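Local coordinates for protein uncharacterized oxidoreductase yvaA (PDB 3GDO) that catalyses the reversible NADPH-dependent reduction of scyllo-inosose to scyllo-inositol and does not accept NADH in place of NADPH, at residues Pro23-Val27 against Leu260-Pro266; Ile33-Ser39 against Ala51-Leu57; Leu118-His123 against Leu319-Ala323. The contacts are given in a common frame with arbitrary orientation. Residue numbers count along the deposited sequence, not the author numbering.

Contact 1 of 3, residues Pro23-Val27 against Leu260-Pro266; sequences PLLDV and LRAGRKP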
loop_
_atom_site.group_PDB
_atom_site.type_symbol
_atom_site.label_atom_id
_atom_site.label_comp_id
_atom_site.label_asym_id
_atom_site.label_seq_id
_atom_site.Cartn_x
_atom_site.Cartn_y
_atom_site.Cartn_z
ATOM N N PRO B 23 25.635 22.565 10.786
ATOM C CA PRO B 23 26.347 21.634 11.646
ATOM C C PRO B 23 27.142 20.588 10.863
ATOM O O PRO B 23 28.163 20.101 11.349
ATOM C CB PRO B 23 25.211 20.955 12.422
ATOM C CG PRO B 23 24.155 21.933 12.480
ATOM C CD PRO B 23 24.220 22.693 11.190
ATOM N N LEU B 24 26.670 20.208 9.679
ATOM C CA LEU B 24 27.381 19.202 8.885
ATOM C C LEU B 24 28.639 19.825 8.250
ATOM O O LEU B 24 29.732 19.239 8.283
ATOM C CB LEU B 24 26.466 18.632 7.807
ATOM C CG LEU B 24 25.203 17.913 8.302
ATOM C CD1 LEU B 24 24.406 17.344 7.152
ATOM C CD2 LEU B 24 25.557 16.816 9.309
ATOM N N LEU B 25 28.462 21.015 7.674
ATOM C CA LEU B 25 29.561 21.744 7.034
ATOM C C LEU B 25 30.634 22.032 8.071
ATOM O O LEU B 25 31.813 21.827 7.818
ATOM C CB LEU B 25 29.066 23.018 6.350
ATOM C CG LEU B 25 28.191 22.846 5.091
ATOM C CD1 LEU B 25 27.508 24.149 4.681
ATOM C CD2 LEU B 25 29.026 22.337 3.942
ATOM N N ASP B 26 30.197 22.399 9.268
ATOM C CA ASP B 26 31.064 22.630 10.429
ATOM C C ASP B 26 32.033 21.499 10.798
ATOM O O ASP B 26 33.117 21.783 11.299
ATOM C CB ASP B 26 30.198 23.008 11.642
ATOM C CG ASP B 26 31.017 23.385 12.863
ATOM O OD1 ASP B 26 31.670 24.444 12.819
ATOM O OD2 ASP B 26 30.996 22.637 13.870
ATOM N N VAL B 27 31.669 20.228 10.610
ATOM C CA VAL B 27 32.614 19.159 11.001
ATOM C C VAL B 27 33.554 18.699 9.876
ATOM O O VAL B 27 34.394 17.838 10.088
ATOM C CB VAL B 27 31.948 17.933 11.698
ATOM C CG1 VAL B 27 31.161 18.370 12.926
ATOM C CG2 VAL B 27 31.052 17.160 10.714
ATOM N N LEU B 260 20.295 16.198 14.787
ATOM C CA LEU B 260 20.622 17.589 14.419
ATOM C C LEU B 260 19.730 18.598 15.123
ATOM O O LEU B 260 20.203 19.641 15.543
ATOM C CB LEU B 260 20.547 17.801 12.890
ATOM C CG LEU B 260 21.600 17.089 12.024
ATOM C CD1 LEU B 260 21.203 17.137 10.547
ATOM C CD2 LEU B 260 23.020 17.671 12.256
ATOM N N ARG B 261 18.429 18.304 15.251
ATOM C CA ARG B 261 17.523 19.194 16.009
ATOM C C ARG B 261 17.916 19.265 17.494
ATOM O O ARG B 261 17.768 20.302 18.121
ATOM C CB ARG B 261 16.068 18.775 15.873
ATOM C CG ARG B 261 15.441 18.968 14.481
ATOM C CD ARG B 261 14.165 18.115 14.417
ATOM N NE ARG B 261 13.395 18.291 13.187
ATOM C CZ ARG B 261 12.713 19.390 12.880
ATOM N NH1 ARG B 261 12.713 20.428 13.705
ATOM N NH2 ARG B 261 12.027 19.455 11.754
ATOM N N ALA B 262 18.439 18.179 18.040
ATOM C CA ALA B 262 18.876 18.161 19.435
ATOM C C ALA B 262 20.259 18.787 19.667
ATOM O O ALA B 262 20.855 18.579 20.734
ATOM C CB ALA B 262 18.853 16.726 19.950
ATOM N N GLY B 263 20.797 19.507 18.675
ATOM C CA GLY B 263 22.154 20.088 18.758
ATOM C C GLY B 263 23.346 19.135 18.738
ATOM O O GLY B 263 24.451 19.532 19.105
ATOM N N ARG B 264 23.161 17.886 18.316
ATOM C CA ARG B 264 24.288 16.956 18.199
ATOM C C ARG B 264 24.950 17.077 16.819
ATOM O O ARG B 264 24.330 17.536 15.853
ATOM C CB ARG B 264 23.861 15.506 18.496
ATOM C CG ARG B 264 23.345 15.268 19.925
ATOM C CD ARG B 264 23.188 13.775 20.262
ATOM N NE ARG B 264 21.993 13.163 19.673
ATOM C CZ ARG B 264 20.798 13.149 20.256
ATOM N NH1 ARG B 264 20.646 13.721 21.437
ATOM N NH2 ARG B 264 19.754 12.575 19.660
ATOM N N LYS B 265 26.213 16.685 16.746
ATOM C CA LYS B 265 27.019 16.794 15.533
ATOM C C LYS B 265 27.572 15.433 15.255
ATOM O O LYS B 265 27.687 14.656 16.177
ATOM C CB LYS B 265 28.212 17.737 15.765
ATOM C CG LYS B 265 27.954 19.201 15.446
ATOM C CD LYS B 265 29.226 20.027 15.613
ATOM C CE LYS B 265 28.912 21.410 16.162
ATOM N NZ LYS B 265 27.898 22.127 15.297
ATOM N N PRO B 266 27.928 15.142 13.989
ATOM C CA PRO B 266 28.643 13.891 13.689
ATOM C C PRO B 266 30.087 13.931 14.223
ATOM O O PRO B 266 30.860 14.793 13.814
ATOM C CB PRO B 266 28.648 13.842 12.166
ATOM C CG PRO B 266 27.644 14.871 11.712
ATOM C CD PRO B 266 27.589 15.898 12.774
#
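Apolar packing supplies most of this contact, which buries 366 Å² between the last turn of helix 15-26 and the chain leaving helix 256-261. Leu24 CD2 sits between two partners, 4.0 Å from Leu260 CD2 and 3.7 Å from Pro266 CG; the CA-CB bond of Leu24 runs sideways, so its m,t rotamer is what carries the methyl into this position. Pro23 CB adds a contact to Leu260 CD2 at 4.0 Å. At the other end, Val27 CG2 meets the Pro266 ring at CD (4.2 Å), while Val27 CG1 lies 3.7 Å from Pro266 O. Leu303 of helix 303-315 and Trp271 extend the apolar cluster around Pro266.

The electrostatic part is a salt bridge at the edge, Asp26 OD2 to Lys265 NZ, long at 3.4 Å. The lysine reaches it by laying its aliphatic chain along the helix end: Lys265 CD is 3.7 Å from Val27 CG1, and Lys265 NZ comes within 4.0 Å of Pro23 CA.

Backbone geometry explains how residues 260 and 266 can both face the same helix. Gly263, with phi/psi 69/17°, is the C-prime residue of a Schellman motif: Gly263 N bonds to Leu260 O at 3.2 Å, and Arg264 N to the carbonyl of the residue preceding Leu260. The chain then continues extended through Arg264 and Lys265. Helix 15-26 begins within a glycine pattern consistent with the GxGxxG turn of a Rossmann domain, so this is an interdomain contact of the two-domain Gfo/Idh/MocA fold, a Schellman-terminated helix and its exit loop packed against the first Rossmann helix.

Contact 2 of 3, residues Ile33-Ser39 against Ala51-Leu57; sequences ISKIMTS and AEVVHEL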
loop_
_atom_site.group_PDB
_atom_site.type_symbol
_atom_site.label_atom_id
_atom_site.label_comp_id
_atom_site.label_asym_id
_atom_site.label_seq_id
_atom_site.Cartn_x
_atom_site.Cartn_y
_atom_site.Cartn_z
ATOM N N ILE B 33 32.982 28.001 6.339
ATOM C CA ILE B 33 31.793 28.839 6.260
ATOM C C ILE B 33 32.250 30.280 6.391
ATOM O O ILE B 33 32.694 30.666 7.455
ATOM C CB ILE B 33 30.755 28.515 7.359
ATOM C CG1 ILE B 33 30.186 27.094 7.178
ATOM C CG2 ILE B 33 29.590 29.471 7.253
ATOM C CD1 ILE B 33 30.897 26.024 8.007
ATOM N N SER B 34 32.156 31.061 5.320
ATOM C CA SER B 34 32.662 32.447 5.321
ATOM C C SER B 34 31.576 33.474 5.562
ATOM O O SER B 34 31.753 34.404 6.358
ATOM C CB SER B 34 33.382 32.792 4.010
ATOM O OG SER B 34 34.540 31.984 3.884
ATOM N N LYS B 35 30.467 33.331 4.847
ATOM C CA LYS B 35 29.387 34.296 4.954
ATOM C C LYS B 35 28.014 33.612 5.078
ATOM O O LYS B 35 27.794 32.507 4.556
ATOM C CB LYS B 35 29.400 35.217 3.757
ATOM C CG LYS B 35 30.653 36.126 3.686
ATOM C CD LYS B 35 30.499 37.175 2.604
ATOM C CE LYS B 35 31.639 38.196 2.715
ATOM N NZ LYS B 35 31.564 39.069 1.507
ATOM N N ILE B 36 27.107 34.277 5.794
ATOM C CA ILE B 36 25.714 33.815 5.935
ATOM C C ILE B 36 24.809 35.021 5.799
ATOM O O ILE B 36 24.991 36.010 6.508
ATOM C CB ILE B 36 25.470 33.114 7.270
ATOM C CG1 ILE B 36 26.501 32.012 7.505
ATOM C CG2 ILE B 36 23.993 32.613 7.382
ATOM C CD1 ILE B 36 26.407 31.348 8.869
ATOM N N MET B 37 23.866 34.936 4.857
ATOM C CA MET B 37 22.877 35.975 4.618
ATOM C C MET B 37 21.665 35.751 5.549
ATOM O O MET B 37 20.912 34.796 5.356
ATOM C CB MET B 37 22.447 35.984 3.140
ATOM C CG MET B 37 21.690 37.235 2.731
ATOM S SD MET B 37 20.880 37.258 1.132
ATOM C CE MET B 37 19.725 35.924 1.243
ATOM N N THR B 38 21.497 36.628 6.552
ATOM C CA THR B 38 20.468 36.457 7.606
ATOM C C THR B 38 20.399 37.709 8.500
ATOM O O THR B 38 21.379 38.457 8.624
ATOM C CB THR B 38 20.773 35.186 8.490
ATOM O OG1 THR B 38 19.666 34.867 9.340
ATOM C CG2 THR B 38 22.069 35.360 9.334
ATOM N N SER B 39 19.256 37.923 9.150
ATOM C CA SER B 39 19.155 38.967 10.171
ATOM C C SER B 39 19.397 38.387 11.572
ATOM O O SER B 39 19.308 39.114 12.583
ATOM C CB SER B 39 17.785 39.660 10.099
ATOM O OG SER B 39 16.762 38.724 10.401
ATOM N N ALA B 51 32.293 33.426 11.047
ATOM C CA ALA B 51 31.520 33.747 9.855
ATOM C C ALA B 51 31.196 35.234 9.842
ATOM O O ALA B 51 31.149 35.861 10.884
ATOM C CB ALA B 51 30.244 32.901 9.813
ATOM N N GLU B 52 30.980 35.812 8.676
ATOM C CA GLU B 52 30.536 37.178 8.617
ATOM C C GLU B 52 29.045 37.175 8.245
ATOM O O GLU B 52 28.639 36.531 7.260
ATOM C CB GLU B 52 31.385 37.980 7.619
ATOM C CG GLU B 52 30.754 39.291 7.095
ATOM C CD GLU B 52 31.674 40.059 6.149
ATOM O OE1 GLU B 52 31.227 41.046 5.501
ATOM O OE2 GLU B 52 32.862 39.665 6.045
ATOM N N VAL B 53 28.228 37.881 9.032
ATOM C CA VAL B 53 26.839 38.076 8.648
ATOM C C VAL B 53 26.737 39.177 7.607
ATOM O O VAL B 53 27.432 40.199 7.695
ATOM C CB VAL B 53 25.934 38.404 9.847
ATOM C CG1 VAL B 53 24.487 38.499 9.392
ATOM C CG2 VAL B 53 26.053 37.326 10.871
ATOM N N VAL B 54 25.881 38.960 6.617
ATOM C CA VAL B 54 25.610 39.935 5.589
ATOM C C VAL B 54 24.089 39.975 5.434
ATOM O O VAL B 54 23.408 39.024 5.815
ATOM C CB VAL B 54 26.317 39.574 4.218
ATOM C CG1 VAL B 54 27.779 39.255 4.429
ATOM C CG2 VAL B 54 25.643 38.401 3.510
ATOM N N HIS B 55 23.562 41.055 4.870
ATOM C CA HIS B 55 22.118 41.181 4.677
ATOM C C HIS B 55 21.751 41.374 3.217
ATOM O O HIS B 55 20.580 41.362 2.863
ATOM C CB HIS B 55 21.518 42.300 5.578
ATOM C CG HIS B 55 22.072 42.299 6.974
ATOM N ND1 HIS B 55 21.810 41.286 7.879
ATOM C CD2 HIS B 55 22.931 43.147 7.595
ATOM C CE1 HIS B 55 22.469 41.522 9.002
ATOM N NE2 HIS B 55 23.155 42.643 8.857
ATOM N N GLU B 56 22.747 41.535 2.357
ATOM C CA GLU B 56 22.467 41.618 0.919
ATOM C C GLU B 56 22.974 40.392 0.187
ATOM O O GLU B 56 24.038 39.883 0.525
ATOM C CB GLU B 56 23.121 42.852 0.300
ATOM C CG GLU B 56 22.170 43.617 -0.572
ATOM C CD GLU B 56 20.873 43.939 0.165
ATOM O OE1 GLU B 56 20.941 44.386 1.332
ATOM O OE2 GLU B 56 19.791 43.734 -0.424
ATOM N N LEU B 57 22.224 39.950 -0.825
ATOM C CA LEU B 57 22.663 38.838 -1.673
ATOM C C LEU B 57 24.030 39.115 -2.327
ATOM O O LEU B 57 24.897 38.244 -2.330
ATOM C CB LEU B 57 21.587 38.477 -2.706
ATOM C CG LEU B 57 21.881 37.299 -3.651
ATOM C CD1 LEU B 57 22.367 36.069 -2.903
ATOM C CD2 LEU B 57 20.672 36.979 -4.511
#
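Strands 31-37 and 52-54 are the parallel pair of a beta-alpha-beta unit, connected through helix 41-47, at one edge of the Rossmann sheet; the axes of 33-37 and 52-54 approach to 4.8 Å, with their N-to-C directions 30° apart. Ile33 begins the contact modestly, its CG2 lying 4.3 Å from Ala51 CB. Ser34 O then accepts from Glu52 N (2.8 Å, 168°), opening the ladder. Lys35 pairs with Glu52 without a hydrogen bond between them, though Lys35 CA makes a CA-H...O contact to Glu52 O at 3.3 Å. The Lys35 ammonium leaves the pair, forming a salt bridge with Asp63 and a hydrogen bond to the Glu59 carbonyl. Ile36 bonds through both backbone groups: its N to Glu52 O (3.1 Å) and its O to Val54 N (3.1 Å), the alternation expected of parallel strands. On the opposite face from Lys35 and Met37, Ile36 and Val53 both touch Val44 of the crossover helix. Met37 CB packs on Val54 CG2 at 4.0 Å, and its sulfur SD reaches Leu57 CB at 4.1 Å. Thr38 N donates to Val54 O at 3.2 Å, closing the backbone ladder; beyond it, His55 ND1 gives a weak bond to Thr38 O, 3.0 Å long but bent to 127°.

Contact 3 of 3, residues Leu118-His123 against Leu319-Ala323; sequences LLSVYH and LPVTA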
loop_
_atom_site.group_PDB
_atom_site.type_symbol
_atom_site.label_atom_id
_atom_site.label_comp_id
_atom_site.label_asym_id
_atom_site.label_seq_id
_atom_site.Cartn_x
_atom_site.Cartn_y
_atom_site.Cartn_z
ATOM N N LEU B 118 28.795 24.073 -11.103
ATOM C CA LEU B 118 28.116 22.894 -10.574
ATOM C C LEU B 118 26.796 23.256 -9.892
ATOM O O LEU B 118 26.761 24.115 -8.999
ATOM C CB LEU B 118 29.034 22.175 -9.588
ATOM C CG LEU B 118 30.316 21.690 -10.266
ATOM C CD1 LEU B 118 31.285 21.140 -9.232
ATOM C CD2 LEU B 118 29.995 20.624 -11.381
ATOM N N LEU B 119 25.726 22.596 -10.308
ATOM C CA LEU B 119 24.395 22.780 -9.725
ATOM C C LEU B 119 23.898 21.438 -9.179
ATOM O O LEU B 119 23.790 20.433 -9.923
ATOM C CB LEU B 119 23.420 23.344 -10.755
ATOM C CG LEU B 119 21.993 23.579 -10.250
ATOM C CD1 LEU B 119 21.955 24.567 -9.073
ATOM C CD2 LEU B 119 21.087 24.026 -11.367
ATOM N N SER B 120 23.645 21.402 -7.870
ATOM C CA SER B 120 23.179 20.184 -7.213
ATOM C C SER B 120 21.910 20.497 -6.368
ATOM O O SER B 120 21.544 21.690 -6.160
ATOM C CB SER B 120 24.299 19.606 -6.361
ATOM O OG SER B 120 23.993 18.302 -5.857
ATOM N N VAL B 121 21.229 19.431 -5.932
ATOM C CA VAL B 121 19.975 19.547 -5.161
ATOM C C VAL B 121 20.178 18.654 -3.951
ATOM O O VAL B 121 20.660 17.554 -4.091
ATOM C CB VAL B 121 18.756 19.098 -5.983
ATOM C CG1 VAL B 121 17.435 19.148 -5.122
ATOM C CG2 VAL B 121 18.600 19.990 -7.206
ATOM N N TYR B 122 19.850 19.143 -2.762
ATOM C CA TYR B 122 20.132 18.386 -1.536
ATOM C C TYR B 122 19.078 17.253 -1.314
ATOM O O TYR B 122 18.184 17.394 -0.452
ATOM C CB TYR B 122 20.214 19.373 -0.341
ATOM C CG TYR B 122 20.770 18.794 0.956
ATOM C CD1 TYR B 122 22.025 18.229 0.982
ATOM C CD2 TYR B 122 20.005 18.811 2.162
ATOM C CE1 TYR B 122 22.556 17.705 2.168
ATOM C CE2 TYR B 122 20.523 18.282 3.372
ATOM C CZ TYR B 122 21.804 17.733 3.352
ATOM O OH TYR B 122 22.376 17.152 4.465
ATOM N N HIS B 123 19.177 16.164 -2.093
ATOM C CA HIS B 123 18.362 14.950 -1.892
ATOM C C HIS B 123 19.113 14.011 -0.983
ATOM O O HIS B 123 19.618 12.955 -1.401
ATOM C CB HIS B 123 17.966 14.279 -3.214
ATOM C CG HIS B 123 16.759 14.901 -3.850
ATOM N ND1 HIS B 123 15.489 14.792 -3.305
ATOM C CD2 HIS B 123 16.627 15.675 -4.954
ATOM C CE1 HIS B 123 14.624 15.433 -4.075
ATOM N NE2 HIS B 123 15.289 15.986 -5.083
ATOM N N LEU B 319 28.877 14.615 -9.696
ATOM C CA LEU B 319 28.117 15.162 -8.540
ATOM C C LEU B 319 27.311 14.093 -7.817
ATOM O O LEU B 319 26.752 13.198 -8.482
ATOM C CB LEU B 319 27.153 16.258 -9.020
ATOM C CG LEU B 319 27.764 17.663 -9.221
ATOM C CD1 LEU B 319 26.794 18.567 -9.917
ATOM C CD2 LEU B 319 28.305 18.306 -7.880
ATOM N N PRO B 320 27.180 14.207 -6.469
ATOM C CA PRO B 320 26.376 13.234 -5.706
ATOM C C PRO B 320 24.876 13.212 -6.091
ATOM O O PRO B 320 24.247 12.132 -6.070
ATOM C CB PRO B 320 26.538 13.700 -4.260
ATOM C CG PRO B 320 26.825 15.180 -4.367
ATOM C CD PRO B 320 27.685 15.292 -5.603
ATOM N N VAL B 321 24.329 14.372 -6.431
ATOM C CA VAL B 321 22.977 14.476 -6.986
ATOM C C VAL B 321 23.124 15.497 -8.101
ATOM O O VAL B 321 23.747 16.524 -7.878
ATOM C CB VAL B 321 21.942 15.010 -5.933
ATOM C CG1 VAL B 321 20.571 15.094 -6.550
ATOM C CG2 VAL B 321 21.915 14.148 -4.589
ATOM N N THR B 322 22.520 15.273 -9.267
ATOM C CA THR B 322 22.700 16.186 -10.395
ATOM C C THR B 322 21.428 16.985 -10.624
ATOM O O THR B 322 20.375 16.603 -10.158
ATOM C CB THR B 322 22.984 15.400 -11.734
ATOM O OG1 THR B 322 21.840 14.608 -12.074
ATOM C CG2 THR B 322 24.241 14.471 -11.618
ATOM N N ALA B 323 21.521 18.065 -11.395
ATOM C CA ALA B 323 20.391 18.909 -11.681
ATOM C C ALA B 323 19.310 18.133 -12.411
ATOM O O ALA B 323 18.122 18.303 -12.096
ATOM C CB ALA B 323 20.806 20.161 -12.478
HETATM O O HOH W 1 24.067 19.074 -12.304
#
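The C-terminal edge strand of the Rossmann sheet, 119-122, meets the loop between helices 303-315 and 323-342 here, in a buried interdomain contact of 415 Å². A single direct hydrogen bond joins the segments: Ser120 OG donates to Val321 O at 2.7 Å, and the same hydroxyl also bonds to Tyr305 OH. One water forms a second bridge, donating to Leu119 O (2.8 Å) and accepting from Ala323 N (2.9 Å), which stand 3.6 Å apart. Apolar groups fill in around these bonds. Leu319 CD1 lies 4.1 Å from Leu118 CD2, Leu119 CD2 is 4.0 Å from Ala323 CB, and Val321 CG1 is 4.4 Å from Val121 CB. Val321 CB also approaches Val121 O at 3.4 Å. Thr322, whose CA is 5.1 Å from that of Ser120, has its CA-CB bond directed away from the strand and its side chain capping a backbone N of the next helix. The evidence thus describes an edge strand bridged by a serine hydroxyl and a water to a loop ending in a threonine N-cap, at the domain junction of a Gfo/Idh/MocA oxidoreductase.

In the fold
From the N terminus, the chain runs through strand 6-11 into helix 15-26, whose end opens contact 1. Strand 31-37 follows directly, and contact 2 closes a short loop with strand 52-54, nested inside the much longer loop of contact 1; Leu25 CB packs on Ile33 CD1 at 3.9 Å between them. Contact 3 starts at strand 119-122, at the sheet edge opposite strand 52-54. Contact 1 closes at 260-266 and contact 3 at 319-323, so these two loops cross, and they touch where Leu24 CD1 lies 3.4 Å from Tyr122 OH. Contacts 1 and 3 tie the domains together; contact 2, in series with contact 3, stays within the Rossmann domain.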